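PDB 1TED: pks18 from Mycobacterium tuberculosis, which probably extends medium- and long-chain aliphatic acyl-CoA starters with malonyl-CoA to make tri- and tetraketide alpha-pyrones, as a homodimeric type III polyketide synthase. Local coordinates for residues Ala154-Leu159 with Ile165-Val170; Ala177-Leu182 with Val350-Val355; Phe375-Gly378 with Thr382-Gly385. All coordinates share one frame; numbering follows the deposited sequence.

Contact 1 of 3, residues Ala154-Leu159 with Ile165-Val170; sequences AIVKEL and ISRVVV
Arg167, whose CD rests against Val156, has its guanidinium held at two nitrogens. NH1 forms a salt bridge with Asp152 OD2, on the same helix as Val156. NH2 makes a hydrogen bond to Thr382 OG1 of the second subunit. These two partners probably limit the rotation of the buried guanidinium. The bend at chi3 (-75°), about the CG-CD bond, turns the guanidinium aside from the CD that meets Val156. Val156 CG2 lies 3.9 Å from Arg167 CD. The two side chains cross at about a right angle, and the methyl is set obliquely to the guanidinium.

The same methyl makes the closest approach of the contact, with Val156 CG2 3.7 Å from Ile165 CG2. These two side chains run past each other in opposite directions. With CG1 of Val156 anti to the backbone N (chi1 171°), CG2 is the branch turned to Ile165 and Arg167. The contact is small, 99 Å² in all, and no hydrogen bond crosses it. The backbones stay well apart: even the nearest pair, Val156 CA and Ile165 CA, is separated by 8.1 Å.

The segments belong to a beta-alpha-beta unit. Strand 135-142 leads into helix 151-159, and strand 166-171 returns parallel to the first strand, as the outermost strand at its end of the large sheet within this chain. Leu138 of strand 135-142 touches both Val156 and Ile165. Helix 102-125 packs beside helix 151-159. The second subunit adds its own cover: its Leu256 touches Val156, and its Val168 touches Val170.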
loop_
_atom_site.group_PDB
_atom_site.type_symbol
_atom_site.label_atom_id
_atom_site.label_comp_id
_atom_site.label_asym_id
_atom_site.label_seq_id
_atom_site.Cartn_x
_atom_site.Cartn_y
_atom_site.Cartn_z
ATOM N N ALA A 154 -1.225 6.747 -14.016
ATOM C CA ALA A 154 -0.549 7.135 -15.254
ATOM C C ALA A 154 -0.090 5.942 -16.100
ATOM O O ALA A 154 -0.059 6.029 -17.323
ATOM C CB ALA A 154 0.645 8.051 -14.941
ATOM N N ILE A 155 0.279 4.839 -15.453
ATOM C CA ILE A 155 0.705 3.640 -16.169
ATOM C C ILE A 155 -0.466 3.064 -16.986
ATOM O O ILE A 155 -0.330 2.755 -18.173
ATOM C CB ILE A 155 1.225 2.561 -15.187
ATOM C CG1 ILE A 155 2.526 3.044 -14.523
ATOM C CG2 ILE A 155 1.457 1.254 -15.928
ATOM C CD1 ILE A 155 3.178 2.045 -13.561
ATOM N N VAL A 156 -1.622 2.927 -16.341
ATOM C CA VAL A 156 -2.817 2.408 -16.999
ATOM C C VAL A 156 -3.189 3.303 -18.191
ATOM O O VAL A 156 -3.487 2.817 -19.284
ATOM C CB VAL A 156 -4.009 2.347 -15.995
ATOM C CG1 VAL A 156 -5.324 2.014 -16.722
ATOM C CG2 VAL A 156 -3.712 1.310 -14.920
ATOM N N LYS A 157 -3.172 4.614 -17.966
ATOM C CA LYS A 157 -3.505 5.565 -19.019
ATOM C C LYS A 157 -2.464 5.558 -20.129
ATOM O O LYS A 157 -2.810 5.518 -21.311
ATOM C CB LYS A 157 -3.644 6.978 -18.447
ATOM C CG LYS A 157 -4.918 7.182 -17.629
ATOM C CD LYS A 157 -5.147 8.647 -17.300
ATOM C CE LYS A 157 -6.505 8.853 -16.654
ATOM N NZ LYS A 157 -6.848 10.291 -16.594
ATOM N N GLU A 158 -1.192 5.582 -19.747
ATOM C CA GLU A 158 -0.102 5.585 -20.707
ATOM C C GLU A 158 -0.003 4.306 -21.547
ATOM O O GLU A 158 0.165 4.372 -22.766
ATOM C CB GLU A 158 1.218 5.799 -19.977
ATOM C CG GLU A 158 2.141 6.740 -20.693
ATOM C CD GLU A 158 1.576 8.136 -20.731
ATOM O OE1 GLU A 158 1.356 8.713 -19.643
ATOM O OE2 GLU A 158 1.347 8.656 -21.843
ATOM N N LEU A 159 -0.088 3.145 -20.901
ATOM C CA LEU A 159 0.016 1.873 -21.620
ATOM C C LEU A 159 -1.291 1.395 -22.202
ATOM O O LEU A 159 -1.338 0.359 -22.862
ATOM C CB LEU A 159 0.569 0.769 -20.722
ATOM C CG LEU A 159 2.078 0.682 -20.516
ATOM C CD1 LEU A 159 2.598 1.942 -19.833
ATOM C CD2 LEU A 159 2.368 -0.551 -19.667
ATOM N N ILE A 165 -8.981 -2.337 -14.558
ATOM C CA ILE A 165 -7.926 -3.133 -13.959
ATOM C C ILE A 165 -7.915 -2.913 -12.442
ATOM O O ILE A 165 -8.244 -1.823 -11.958
ATOM C CB ILE A 165 -6.556 -2.742 -14.540
ATOM C CG1 ILE A 165 -5.494 -3.750 -14.098
ATOM C CG2 ILE A 165 -6.200 -1.317 -14.113
ATOM C CD1 ILE A 165 -4.134 -3.522 -14.734
ATOM N N SER A 166 -7.559 -3.956 -11.698
ATOM C CA SER A 166 -7.486 -3.853 -10.245
ATOM C C SER A 166 -6.142 -3.232 -9.911
ATOM O O SER A 166 -5.126 -3.575 -10.519
ATOM C CB SER A 166 -7.578 -5.236 -9.603
ATOM O OG SER A 166 -8.606 -5.994 -10.214
ATOM N N ARG A 167 -6.132 -2.316 -8.954
ATOM C CA ARG A 167 -4.890 -1.661 -8.564
ATOM C C ARG A 167 -4.693 -1.642 -7.063
ATOM O O ARG A 167 -5.653 -1.504 -6.294
ATOM C CB ARG A 167 -4.847 -0.232 -9.107
ATOM C CG ARG A 167 -4.669 -0.171 -10.618
ATOM C CD ARG A 167 -4.759 1.256 -11.150
ATOM N NE ARG A 167 -6.134 1.749 -11.172
ATOM C CZ ARG A 167 -6.613 2.692 -10.365
ATOM N NH1 ARG A 167 -5.830 3.263 -9.458
ATOM N NH2 ARG A 167 -7.884 3.055 -10.466
ATOM N N VAL A 168 -3.434 -1.795 -6.660
ATOM C CA VAL A 168 -3.041 -1.795 -5.260
ATOM C C VAL A 168 -1.722 -1.032 -5.108
ATOM O O VAL A 168 -0.725 -1.364 -5.744
ATOM C CB VAL A 168 -2.848 -3.238 -4.740
ATOM C CG1 VAL A 168 -2.437 -3.217 -3.269
ATOM C CG2 VAL A 168 -4.130 -4.031 -4.925
ATOM N N VAL A 169 -1.722 -0.000 -4.272
ATOM C CA VAL A 169 -0.510 0.778 -4.049
ATOM C C VAL A 169 0.106 0.409 -2.695
ATOM O O VAL A 169 -0.544 0.511 -1.653
ATOM C CB VAL A 169 -0.806 2.291 -4.104
ATOM C CG1 VAL A 169 0.442 3.093 -3.796
ATOM C CG2 VAL A 169 -1.308 2.653 -5.473
ATOM N N VAL A 170 1.362 -0.027 -2.735
ATOM C CA VAL A 170 2.099 -0.442 -1.545
ATOM C C VAL A 170 3.196 0.544 -1.174
ATOM O O VAL A 170 4.239 0.594 -1.825
ATOM C CB VAL A 170 2.748 -1.815 -1.764
ATOM C CG1 VAL A 170 3.557 -2.213 -0.539
ATOM C CG2 VAL A 170 1.677 -2.844 -2.049
#

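Contact 2 of 3, residues Ala177-Leu182 with Val350-Val355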
loop_
_atom_site.group_PDB
_atom_site.type_symbol
_atom_site.label_atom_id
_atom_site.label_comp_id
_atom_site.label_asym_id
_atom_site.label_seq_id
_atom_site.Cartn_x
_atom_site.Cartn_y
_atom_site.Cartn_z
ATOM N N ALA A 177 9.768 -4.364 -0.358
ATOM C CA ALA A 177 8.444 -4.214 -0.973
ATOM C C ALA A 177 8.194 -5.004 -2.267
ATOM O O ALA A 177 7.048 -5.306 -2.603
ATOM C CB ALA A 177 8.149 -2.731 -1.195
ATOM N N ALA A 178 9.248 -5.340 -3.000
ATOM C CA ALA A 178 9.053 -6.100 -4.222
ATOM C C ALA A 178 8.447 -7.445 -3.864
ATOM O O ALA A 178 7.658 -7.987 -4.633
ATOM C CB ALA A 178 10.369 -6.296 -4.953
ATOM N N MET A 179 8.807 -7.978 -2.697
ATOM C CA MET A 179 8.272 -9.265 -2.244
ATOM C C MET A 179 6.795 -9.196 -1.831
ATOM O O MET A 179 6.023 -10.105 -2.150
ATOM C CB MET A 179 9.097 -9.818 -1.076
ATOM C CG MET A 179 10.519 -10.245 -1.449
ATOM S SD MET A 179 10.573 -11.558 -2.686
ATOM C CE MET A 179 10.728 -10.628 -4.198
ATOM N N ASN A 180 6.406 -8.133 -1.123
ATOM C CA ASN A 180 5.014 -7.963 -0.690
ATOM C C ASN A 180 4.159 -7.766 -1.940
ATOM O O ASN A 180 3.060 -8.316 -2.056
ATOM C CB ASN A 180 4.857 -6.729 0.215
ATOM C CG ASN A 180 5.690 -6.815 1.491
ATOM O OD1 ASN A 180 5.317 -7.488 2.455
ATOM N ND2 ASN A 180 6.827 -6.132 1.496
ATOM N N ALA A 181 4.686 -6.975 -2.873
ATOM C CA ALA A 181 4.001 -6.687 -4.123
ATOM C C ALA A 181 3.852 -7.975 -4.943
ATOM O O ALA A 181 2.755 -8.320 -5.395
ATOM C CB ALA A 181 4.782 -5.627 -4.911
ATOM N N LEU A 182 4.962 -8.689 -5.119
ATOM C CA LEU A 182 4.968 -9.937 -5.866
ATOM C C LEU A 182 3.982 -10.945 -5.289
ATOM O O LEU A 182 3.311 -11.661 -6.034
ATOM C CB LEU A 182 6.370 -10.547 -5.863
ATOM C CG LEU A 182 6.507 -11.895 -6.568
ATOM C CD1 LEU A 182 5.956 -11.795 -7.985
ATOM C CD2 LEU A 182 7.975 -12.309 -6.591
ATOM N N VAL A 350 13.492 -1.828 -5.578
ATOM C CA VAL A 350 13.924 -2.144 -6.930
ATOM C C VAL A 350 15.133 -3.072 -7.057
ATOM O O VAL A 350 15.195 -3.894 -7.976
ATOM C CB VAL A 350 14.254 -0.836 -7.683
ATOM C CG1 VAL A 350 14.811 -1.146 -9.058
ATOM C CG2 VAL A 350 13.012 0.040 -7.770
ATOM N N SER A 351 16.086 -2.934 -6.135
ATOM C CA SER A 351 17.332 -3.696 -6.175
ATOM C C SER A 351 17.236 -5.208 -6.297
ATOM O O SER A 351 17.975 -5.826 -7.062
ATOM C CB SER A 351 18.193 -3.324 -4.975
ATOM O OG SER A 351 18.511 -1.944 -5.023
ATOM N N LEU A 352 16.328 -5.812 -5.554
ATOM C CA LEU A 352 16.186 -7.249 -5.624
ATOM C C LEU A 352 15.893 -7.674 -7.067
ATOM O O LEU A 352 16.408 -8.681 -7.539
ATOM C CB LEU A 352 15.063 -7.690 -4.678
ATOM C CG LEU A 352 15.131 -9.099 -4.090
ATOM C CD1 LEU A 352 16.531 -9.381 -3.578
ATOM C CD2 LEU A 352 14.105 -9.222 -2.961
ATOM N N ILE A 353 15.093 -6.893 -7.785
ATOM C CA ILE A 353 14.762 -7.263 -9.162
ATOM C C ILE A 353 15.920 -7.056 -10.148
ATOM O O ILE A 353 16.028 -7.778 -11.134
ATOM C CB ILE A 353 13.476 -6.538 -9.630
ATOM C CG1 ILE A 353 12.299 -6.996 -8.761
ATOM C CG2 ILE A 353 13.175 -6.871 -11.078
ATOM C CD1 ILE A 353 11.042 -6.189 -8.939
ATOM N N PHE A 354 16.794 -6.088 -9.870
ATOM C CA PHE A 354 17.966 -5.868 -10.720
ATOM C C PHE A 354 18.841 -7.100 -10.547
ATOM O O PHE A 354 19.461 -7.585 -11.490
ATOM C CB PHE A 354 18.759 -4.645 -10.266
ATOM C CG PHE A 354 18.398 -3.381 -10.981
ATOM C CD1 PHE A 354 17.089 -2.921 -10.999
ATOM C CD2 PHE A 354 19.388 -2.606 -11.576
ATOM C CE1 PHE A 354 16.765 -1.698 -11.597
ATOM C CE2 PHE A 354 19.080 -1.380 -12.177
ATOM C CZ PHE A 354 17.759 -0.924 -12.184
ATOM N N VAL A 355 18.878 -7.601 -9.318
ATOM C CA VAL A 355 19.664 -8.777 -8.985
ATOM C C VAL A 355 19.196 -10.014 -9.732
ATOM O O VAL A 355 20.005 -10.764 -10.279
ATOM C CB VAL A 355 19.609 -9.042 -7.472
ATOM C CG1 VAL A 355 20.177 -10.419 -7.153
ATOM C CG2 VAL A 355 20.402 -7.968 -6.754
#
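Met179 reaches from its helix to Leu352 of the facing helix, and its atoms have different neighbours along the way. Met179 CB packs on Glu384 CG, on strand 382-390. CG touches the other helix, with Met179 CG 4.0 Å from Leu352 CD2. SD then passes near the backbone of the strand, at the carbonyl carbon of Gly385. CE comes back to the leucine, with Met179 CE 3.9 Å from Leu352 CD2. The chain is bent at both chi2 (-61°) and chi3 (94°). Its CG and CE can thus both meet the one leucine methyl. The two side chains cross at about a right angle. The other methyl of the leucine, Leu352 CD1, packs on Phe375 O.

A second touch is simpler. Ala178 points its CB at the facing helix, and Ile353 CD1 comes to 4.0 Å from Ala178 CB. The extended outer chain of the isoleucine (chi2 169°) carries that methyl across. The contact is wholly apolar and its four touching residues are buried.

Cys175, the probable nucleophile, is close in sequence to the start of helix 177-191, and its side chain is about 8 Å from that of Leu352. The arrangement is that of the thiolase fold, in which one central helix from each half of the chain packs in the core. Here helix 177-191 comes from the N-terminal half and helix 349-361 from the C-terminal half. Cys201 of strand 196-204 touches Ala178, strand 226-236 meets Ile353 through Ala229 and Leu231, and strand 382-390 lies against Met179.

Contact 3 of 3, residues Phe375-Gly378 with Thr382-Gly385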
loop_
_atom_site.group_PDB
_atom_site.type_symbol
_atom_site.label_atom_id
_atom_site.label_comp_id
_atom_site.label_asym_id
_atom_site.label_seq_id
_atom_site.Cartn_x
_atom_site.Cartn_y
_atom_site.Cartn_z
ATOM N N PHE A 375 15.838 -12.518 -0.833
ATOM C CA PHE A 375 15.270 -11.923 0.362
ATOM C C PHE A 375 15.783 -10.518 0.559
ATOM O O PHE A 375 16.845 -10.162 0.062
ATOM C CB PHE A 375 15.525 -12.779 1.618
ATOM C CG PHE A 375 16.978 -13.021 1.928
ATOM C CD1 PHE A 375 17.762 -12.025 2.482
ATOM C CD2 PHE A 375 17.550 -14.262 1.686
ATOM C CE1 PHE A 375 19.094 -12.262 2.792
ATOM C CE2 PHE A 375 18.881 -14.504 1.991
ATOM C CZ PHE A 375 19.653 -13.504 2.545
ATOM N N ALA A 376 14.990 -9.723 1.266
ATOM C CA ALA A 376 15.320 -8.342 1.562
ATOM C C ALA A 376 14.764 -8.046 2.945
ATOM O O ALA A 376 14.102 -8.901 3.551
ATOM C CB ALA A 376 14.704 -7.424 0.526
ATOM N N PHE A 377 15.020 -6.834 3.432
ATOM C CA PHE A 377 14.578 -6.448 4.766
ATOM C C PHE A 377 13.657 -5.240 4.796
ATOM O O PHE A 377 13.988 -4.174 4.279
ATOM C CB PHE A 377 15.810 -6.208 5.641
ATOM C CG PHE A 377 16.749 -7.375 5.665
ATOM C CD1 PHE A 377 16.454 -8.502 6.416
ATOM C CD2 PHE A 377 17.886 -7.385 4.859
ATOM C CE1 PHE A 377 17.272 -9.633 6.364
ATOM C CE2 PHE A 377 18.716 -8.511 4.793
ATOM C CZ PHE A 377 18.408 -9.638 5.546
ATOM N N GLY A 378 12.489 -5.426 5.403
ATOM C CA GLY A 378 11.517 -4.352 5.510
ATOM C C GLY A 378 11.427 -3.811 6.924
ATOM O O GLY A 378 11.935 -4.437 7.863
ATOM N N THR A 382 11.533 -7.127 9.038
ATOM C CA THR A 382 10.823 -8.294 8.578
ATOM C C THR A 382 11.707 -8.841 7.480
ATOM O O THR A 382 12.224 -8.074 6.669
ATOM C CB THR A 382 9.476 -7.885 7.949
ATOM O OG1 THR A 382 8.731 -7.105 8.892
ATOM C CG2 THR A 382 8.673 -9.115 7.520
ATOM N N VAL A 383 11.908 -10.152 7.468
ATOM C CA VAL A 383 12.694 -10.750 6.411
ATOM C C VAL A 383 11.656 -11.130 5.375
ATOM O O VAL A 383 10.717 -11.883 5.662
ATOM C CB VAL A 383 13.434 -12.014 6.855
ATOM C CG1 VAL A 383 14.226 -12.562 5.674
ATOM C CG2 VAL A 383 14.363 -11.700 8.035
ATOM N N GLU A 384 11.821 -10.593 4.173
ATOM C CA GLU A 384 10.889 -10.843 3.093
ATOM C C GLU A 384 11.657 -11.565 1.995
ATOM O O GLU A 384 12.749 -11.149 1.626
ATOM C CB GLU A 384 10.352 -9.500 2.593
ATOM C CG GLU A 384 8.889 -9.501 2.241
ATOM C CD GLU A 384 7.999 -9.637 3.455
ATOM O OE1 GLU A 384 7.754 -8.618 4.139
ATOM O OE2 GLU A 384 7.549 -10.773 3.722
ATOM N N GLY A 385 11.097 -12.651 1.478
ATOM C CA GLY A 385 11.796 -13.375 0.433
ATOM C C GLY A 385 10.991 -14.437 -0.292
ATOM O O GLY A 385 9.774 -14.558 -0.104
#
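Ala376 and Glu384 form a hydrogen-bonded antiparallel pair. Ala376 N donates to Glu384 O at 2.7 Å, nearly in line with the carbonyl. Glu384 N returns a bond to Ala376 O at 2.9 Å, almost straight at the hydrogen (176°). The next such pair is Gly378 with Thr382. Gly378 N gives to Thr382 O at 2.9 Å, in the carbonyl plane. Thr382 N meets Gly378 O at 3.0 Å from above the carbonyl plane, a more bent bond near the turn.

The strands pinch where Phe375 faces Gly385. A tight, bent CA-H...O contact goes with this, Phe375 CA to Glu384 O at 2.9 Å. Phe377 CA to Thr382 O, at 3.4 Å, is more relaxed. Several outward backbone groups are bound too: Phe375 pairs with Ala311 and His313, Val383 with Gln255, and Gly385 with Phe253. Glu384 OE2 bonds to Ser254 OG. Thr382 OG1 bonds to Pro379 O and, weakly, to Arg167 NH2 of the second subunit.

Val383 CG2 sits at the edge of the Phe377 ring, 3.9 Å from Phe377 CE1. Phe375 CG lies between its backbone N and carbonyl carbon (chi1 59°), which leads the ring away from Gly385. Both phenylalanines pack on helices 281-299 and 317-327. On the other face, the side chain of Ala376 is about 5 Å from that of Cys175.

The turn corresponds to the GFGPG loop of chalcone synthases, here AFGPG. The buried hairpin has many of its backbone polar groups paired, consistent with a firmly set wall beside the probable nucleophile.

The contacts follow one another along the chain in the order 1, 2, 3. Strand 166-171 of contact 1 runs on to helix 177-191 of contact 2, and helix 349-361 runs on to strand 370-378 of contact 3. Contacts 1 and 3 reach the same mixed sheet, with centres about 25 Å apart. The centres of contacts 1 and 2 are about 18 Å apart; those of contacts 2 and 3 are about 10 Å apart, and these two touch. Contact 1 lies in the N-terminal half and contact 3 in the C-terminal half. Contact 2 joins the halves at the core. Across the dimer, Arg167 of contact 1 bonds to Thr382 of contact 3 in the second subunit.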